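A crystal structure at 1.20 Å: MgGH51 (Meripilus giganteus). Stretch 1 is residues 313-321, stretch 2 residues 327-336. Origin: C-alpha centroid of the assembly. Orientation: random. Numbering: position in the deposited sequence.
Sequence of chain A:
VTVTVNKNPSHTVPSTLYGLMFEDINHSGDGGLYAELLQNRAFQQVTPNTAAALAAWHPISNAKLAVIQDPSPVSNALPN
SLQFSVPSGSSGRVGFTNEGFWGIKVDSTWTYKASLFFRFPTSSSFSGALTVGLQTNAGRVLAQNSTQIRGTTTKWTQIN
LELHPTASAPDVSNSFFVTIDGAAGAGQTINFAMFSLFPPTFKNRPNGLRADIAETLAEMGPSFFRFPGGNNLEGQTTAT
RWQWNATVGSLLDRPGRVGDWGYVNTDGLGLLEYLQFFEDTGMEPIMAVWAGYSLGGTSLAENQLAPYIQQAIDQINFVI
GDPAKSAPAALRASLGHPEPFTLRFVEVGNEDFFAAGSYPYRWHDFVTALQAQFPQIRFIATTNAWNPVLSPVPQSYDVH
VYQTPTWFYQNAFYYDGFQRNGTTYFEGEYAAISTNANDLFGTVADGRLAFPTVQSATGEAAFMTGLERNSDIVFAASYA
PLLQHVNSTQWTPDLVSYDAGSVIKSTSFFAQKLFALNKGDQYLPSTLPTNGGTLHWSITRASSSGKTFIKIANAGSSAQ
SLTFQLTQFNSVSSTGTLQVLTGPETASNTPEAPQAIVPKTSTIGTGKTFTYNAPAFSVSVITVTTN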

ATOM      1  N   ILE A 313      14.504 -17.021   6.385  1.00 10.93           N
ATOM      2  CA  ILE A 313      15.508 -17.346   5.357  1.00 11.38           C
ATOM      3  C   ILE A 313      14.845 -17.780   4.052  1.00 11.63           C
ATOM      4  O   ILE A 313      15.239 -17.326   2.962  1.00 12.13           O
ATOM      5  N   ASP A 314      13.835 -18.647   4.158  1.00 11.04           N
ATOM      6  CA  ASP A 314      13.097 -19.105   2.975  1.00 11.29           C
ATOM      7  C   ASP A 314      12.485 -17.922   2.230  1.00 11.25           C
ATOM      8  O   ASP A 314      12.573 -17.850   0.996  1.00 11.07           O
ATOM      9  N   GLN A 315      11.862 -16.999   2.968  1.00 10.94           N
ATOM     10  CA  GLN A 315      11.256 -15.802   2.360  1.00 11.00           C
ATOM     11  C   GLN A 315      12.271 -14.995   1.546  1.00 10.68           C
ATOM     12  O   GLN A 315      12.003 -14.581   0.432  1.00 11.34           O
ATOM     13  N   ILE A 316      13.431 -14.783   2.150  1.00 11.17           N
ATOM     14  CA  ILE A 316      14.492 -14.026   1.469  1.00 10.86           C
ATOM     15  C   ILE A 316      15.027 -14.807   0.262  1.00 11.25           C
ATOM     16  O   ILE A 316      15.230 -14.226  -0.828  1.00 11.46           O
ATOM     17  N   ASN A 317      15.201 -16.120   0.404  1.00 10.70           N
ATOM     18  CA  ASN A 317      15.648 -16.923  -0.752  1.00 11.78           C
ATOM     19  C   ASN A 317      14.648 -16.860  -1.894  1.00 11.01           C
ATOM     20  O   ASN A 317      15.045 -16.870  -3.057  1.00 12.22           O
ATOM     21  N   PHE A 318      13.354 -16.809  -1.625  1.00 11.17           N
ATOM     22  CA  PHE A 318      12.372 -16.645  -2.694  1.00 11.27           C
ATOM     23  C   PHE A 318      12.729 -15.381  -3.493  1.00 11.55           C
ATOM     24  O   PHE A 318      12.599 -15.373  -4.738  1.00 12.20           O
ATOM     25  N   VAL A 319      13.071 -14.292  -2.828  1.00 10.97           N
ATOM     26  CA  VAL A 319      13.342 -12.986  -3.464  1.00 11.50           C
ATOM     27  C   VAL A 319      14.629 -13.041  -4.273  1.00 11.82           C
ATOM     28  O   VAL A 319      14.652 -12.578  -5.439  1.00 12.63           O
ATOM     29  N   ILE A 320      15.735 -13.528  -3.659  1.00 12.49           N
ATOM     30  CA  ILE A 320      17.103 -13.307  -4.201  1.00 13.36           C
ATOM     31  C   ILE A 320      17.905 -14.575  -4.463  1.00 13.88           C
ATOM     32  O   ILE A 320      18.996 -14.467  -5.035  1.00 15.65           O
ATOM     33  N   GLY A 321      17.450 -15.728  -3.994  1.00 13.59           N
ATOM     34  CA  GLY A 321      18.371 -16.885  -4.021  1.00 13.64           C
ATOM     35  C   GLY A 321      18.593 -17.406  -5.420  1.00 14.72           C
ATOM     36  O   GLY A 321      17.751 -17.242  -6.302  1.00 15.08           O
ATOM     37  N   ALA A 327      14.872 -24.482  -2.424  1.00 14.02           N
ATOM     38  CA  ALA A 327      13.509 -24.693  -2.902  1.00 13.61           C
ATOM     39  C   ALA A 327      12.766 -23.369  -3.120  1.00 13.16           C
ATOM     40  O   ALA A 327      12.075 -23.229  -4.149  1.00 13.17           O
ATOM     41  N   PRO A 328      12.826 -22.389  -2.205  1.00 12.96           N
ATOM     42  CA  PRO A 328      12.094 -21.146  -2.468  1.00 12.36           C
ATOM     43  C   PRO A 328      12.593 -20.440  -3.743  1.00 12.45           C
ATOM     44  O   PRO A 328      11.770 -19.889  -4.481  1.00 12.87           O
ATOM     45  N   ALA A 329      13.897 -20.442  -3.969  1.00 12.99           N
ATOM     46  CA  ALA A 329      14.411 -19.780  -5.201  1.00 13.49           C
ATOM     47  C   ALA A 329      13.958 -20.588  -6.415  1.00 13.55           C
ATOM     48  O   ALA A 329      13.645 -19.995  -7.456  1.00 13.73           O
ATOM     49  N   ALA A 330      14.006 -21.910  -6.353  1.00 13.78           N
ATOM     50  CA  ALA A 330      13.505 -22.733  -7.478  1.00 13.77           C
ATOM     51  C   ALA A 330      12.054 -22.432  -7.749  1.00 13.06           C
ATOM     52  O   ALA A 330      11.616 -22.451  -8.896  1.00 14.25           O
ATOM     53  N   LEU A 331      11.298 -22.158  -6.681  1.00 13.43           N
ATOM     54  CA  LEU A 331       9.882 -21.846  -6.815  1.00 13.20           C
ATOM     55  C   LEU A 331       9.690 -20.520  -7.559  1.00 13.02           C
ATOM     56  O   LEU A 331       8.846 -20.411  -8.463  1.00 13.80           O
ATOM     57  N   ARG A 332      10.462 -19.481  -7.212  1.00 13.58           N
ATOM     58  CA  ARG A 332      10.413 -18.216  -7.929  1.00 13.40           C
ATOM     59  C   ARG A 332      10.648 -18.477  -9.419  1.00 13.60           C
ATOM     60  O   ARG A 332       9.941 -17.923 -10.295  1.00 13.65           O
ATOM     61  N   ALA A 333      11.656 -19.246  -9.764  1.00 13.29           N
ATOM     62  CA  ALA A 333      11.939 -19.577 -11.162  1.00 13.67           C
ATOM     63  C   ALA A 333      10.720 -20.274 -11.782  1.00 13.73           C
ATOM     64  O   ALA A 333      10.384 -19.968 -12.952  1.00 14.90           O
ATOM     65  N   SER A 334      10.168 -21.269 -11.118  1.00 13.73           N
ATOM     66  CA  SER A 334       9.036 -22.037 -11.644  1.00 14.30           C
ATOM     67  C   SER A 334       7.831 -21.145 -11.964  1.00 12.71           C
ATOM     68  O   SER A 334       7.023 -21.497 -12.829  1.00 15.78           O
ATOM     69  N   LEU A 335       7.699 -20.054 -11.220  1.00 13.05           N
ATOM     70  CA  LEU A 335       6.618 -19.085 -11.389  1.00 12.43           C
ATOM     71  C   LEU A 335       6.965 -18.005 -12.415  1.00 14.16           C
ATOM     72  O   LEU A 335       6.173 -17.058 -12.579  1.00 14.68           O
ATOM     73  N   GLY A 336       8.043 -18.172 -13.152  1.00 14.14           N
ATOM     74  CA  GLY A 336       8.313 -17.334 -14.317  1.00 14.73           C
ATOM     75  C   GLY A 336       9.352 -16.257 -14.127  1.00 15.23           C
ATOM     76  O   GLY A 336       9.545 -15.473 -15.054  1.00 16.39           O
TER

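The two stretches form a pair of neighbouring helices, 313-320 and 327-334, whose axes approach to 7.1 Å at an angle of 38°, so that they run in broadly the same direction. Their CA atoms come closest at Phe 318 and Ala 329, 4.5 Å apart. Together the two surfaces bury 441 Å².

Phe 318 contributes the largest share from the first helix. Its CA-to-CB bond points sideways, but a t rotamer at chi1, with chi2 at 81°, brings the ring nearer to the second helix. There CB of Arg 332 lies over one face in a CH-pi contact, 4.0 Å from the ring centroid and 21° off the normal. At the ring edge, Phe 318 CE1 meets Leu 331 CG at 4.1 Å and Leu 335 CD1 at 4.2 Å. Leu 331 adopts chi1 t and chi2 p; Leu 335, just beyond the helix, points toward the first stretch with chi1 m and chi2 t. The ring thus rests against successive turns of its neighbour.

Arg 332 also points toward the first helix, and its two ends do different work. While its CB packs on the phenylalanine, the chain continues through t, t and p rotamers at chi1 to chi3 and carries the guanidinium to the C-terminal end of helix 313-320, where it meets the carbonyl groups of Phe 318 and Gly 321. Arg 332 NH1 donates a nearly straight hydrogen bond to Phe 318 O (2.9 Å, 172°), and Arg 332 NH2 donates to Gly 321 O at 2.9 Å. A more bent bond from Arg 332 NH1 to Gly 321 O, at 3.1 Å, completes a bidentate grip on that carbonyl. Both acceptors lie near the guanidinium plane, as suits its N-H groups. NE and NH2 are also hydrogen-bonded just outside the stretches.

Pro 328, in the first turn of the second helix, points toward the first helix and fills the opposite end of the contact from Leu 335. Its ring, puckered C-gamma exo, packs over the backbone of Asp 314, with Pro 328 CB 3.3 Å from Asp 314 O, and its CB lies 4.1 Å from Phe 318 CB. Asp 314 CB lies 3.8 Å from Pro 328 CG, and Asn 317 CB 4.2 Å from Pro 328 CB; both side chains are m at chi1. Next in sequence to the proline, the small Ala 329 places its CB 3.3 Å from Gly 321 O and 3.6 Å from Asn 317 O.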

ATOM      1  CB  ILE A 313      16.487 -18.392   5.909  1.00 12.25           C
ATOM      2  CG1 ILE A 313      17.356 -17.803   7.012  1.00 13.94           C
ATOM      3  CG2 ILE A 313      17.344 -18.967   4.796  1.00 13.51           C
ATOM      4  CD1 ILE A 313      18.149 -18.804   7.795  1.00 16.64           C
ATOM      5  CB  ASP A 314      11.998 -20.082   3.394  1.00 11.33           C
ATOM      6  CG  ASP A 314      12.430 -21.402   3.987  1.00 12.69           C
ATOM      7  OD1 ASP A 314      13.609 -21.780   3.837  1.00 13.81           O
ATOM      8  OD2 ASP A 314      11.550 -22.022   4.647  1.00 14.20           O
ATOM      9  CB  GLN A 315      10.655 -14.967   3.510  1.00 10.99           C
ATOM     10  CG  GLN A 315       9.957 -13.695   3.046  1.00 10.63           C
ATOM     11  CD  GLN A 315       9.405 -12.907   4.213  1.00 10.21           C
ATOM     12  OE1 GLN A 315       9.053 -13.480   5.252  1.00 10.99           O
ATOM     13  NE2 GLN A 315       9.303 -11.560   4.044  1.00 11.12           N
ATOM     14  CB  ILE A 316      15.586 -13.610   2.453  1.00 11.54           C
ATOM     15  CG1 ILE A 316      15.035 -12.643   3.503  1.00 11.85           C
ATOM     16  CG2 ILE A 316      16.785 -13.029   1.698  1.00 12.54           C
ATOM     17  CD1 ILE A 316      15.914 -12.438   4.719  1.00 13.31           C
ATOM     18  CB  ASN A 317      15.922 -18.379  -0.337  1.00 12.24           C
ATOM     19  CG  ASN A 317      17.299 -18.566   0.279  1.00 14.11           C
ATOM     20  OD1 ASN A 317      18.193 -17.772  -0.037  1.00 16.60           O
ATOM     21  ND2 ASN A 317      17.412 -19.618   1.104  1.00 15.75           N
ATOM     22  CB  PHE A 318      10.943 -16.567  -2.155  1.00 11.53           C
ATOM     23  CG  PHE A 318       9.923 -16.448  -3.260  1.00 11.27           C
ATOM     24  CD1 PHE A 318       9.494 -17.567  -3.943  1.00 11.67           C
ATOM     25  CD2 PHE A 318       9.426 -15.205  -3.668  1.00 12.13           C
ATOM     26  CE1 PHE A 318       8.566 -17.500  -4.952  1.00 11.47           C
ATOM     27  CE2 PHE A 318       8.470 -15.131  -4.681  1.00 12.44           C
ATOM     28  CZ  PHE A 318       8.052 -16.282  -5.321  1.00 12.01           C
ATOM     29  CB  VAL A 319      13.348 -11.854  -2.428  1.00 11.58           C
ATOM     30  CG1 VAL A 319      13.525 -10.535  -3.148  1.00 12.29           C
ATOM     31  CG2 VAL A 319      12.093 -11.837  -1.571  1.00 11.73           C
ATOM     32  CB  ILE A 320      17.932 -12.385  -3.301  1.00 13.49           C
ATOM     33  CG1 ILE A 320      18.308 -13.031  -1.956  1.00 14.85           C
ATOM     34  CG2 ILE A 320      17.267 -11.052  -3.128  1.00 14.65           C
ATOM     35  CD1 ILE A 320      19.243 -12.181  -1.155  1.00 17.22           C
ATOM     36  CB  ALA A 327      12.739 -25.668  -2.059  1.00 14.74           C
ATOM     37  CB  PRO A 328      12.288 -20.330  -1.191  1.00 12.70           C
ATOM     38  CG  PRO A 328      12.531 -21.411  -0.139  1.00 13.74           C
ATOM     39  CD  PRO A 328      13.369 -22.434  -0.846  1.00 13.31           C
ATOM     40  CB  ALA A 329      15.919 -19.673  -5.107  1.00 14.48           C
ATOM     41  CB  ALA A 330      13.740 -24.204  -7.194  1.00 14.76           C
ATOM     42  CB  LEU A 331       9.244 -21.797  -5.428  1.00 12.65           C
ATOM     43  CG  LEU A 331       7.734 -21.526  -5.385  1.00 13.59           C
ATOM     44  CD1 LEU A 331       6.948 -22.616  -6.080  1.00 15.03           C
ATOM     45  CD2 LEU A 331       7.270 -21.366  -3.965  1.00 13.52           C
ATOM     46  CB  ARG A 332      11.439 -17.226  -7.378  1.00 12.88           C
ATOM     47  CG  ARG A 332      11.383 -15.862  -8.057  1.00 13.13           C
ATOM     48  CD  ARG A 332      12.607 -14.970  -7.843  1.00 12.90           C
ATOM     49  NE  ARG A 332      13.820 -15.561  -8.384  1.00 13.79           N
ATOM     50  CZ  ARG A 332      14.877 -15.986  -7.699  1.00 13.57           C
ATOM     51  NH1 ARG A 332      14.847 -16.061  -6.383  1.00 13.37           N
ATOM     52  NH2 ARG A 332      15.967 -16.331  -8.335  1.00 15.42           N
ATOM     53  CB  ALA A 333      13.231 -20.409 -11.245  1.00 15.24           C
ATOM     54  CB  SER A 334       8.637 -23.144 -10.660  1.00 14.42           C
ATOM     55  OG  SER A 334       7.784 -22.705  -9.635  1.00 15.61           O
ATOM     56  CB  LEU A 335       6.291 -18.486 -10.020  1.00 12.45           C
ATOM     57  CG  LEU A 335       5.679 -19.481  -9.028  1.00 13.27           C
ATOM     58  CD1 LEU A 335       5.662 -18.905  -7.605  1.00 13.40           C
ATOM     59  CD2 LEU A 335       4.280 -19.887  -9.431  1.00 14.60           C
TER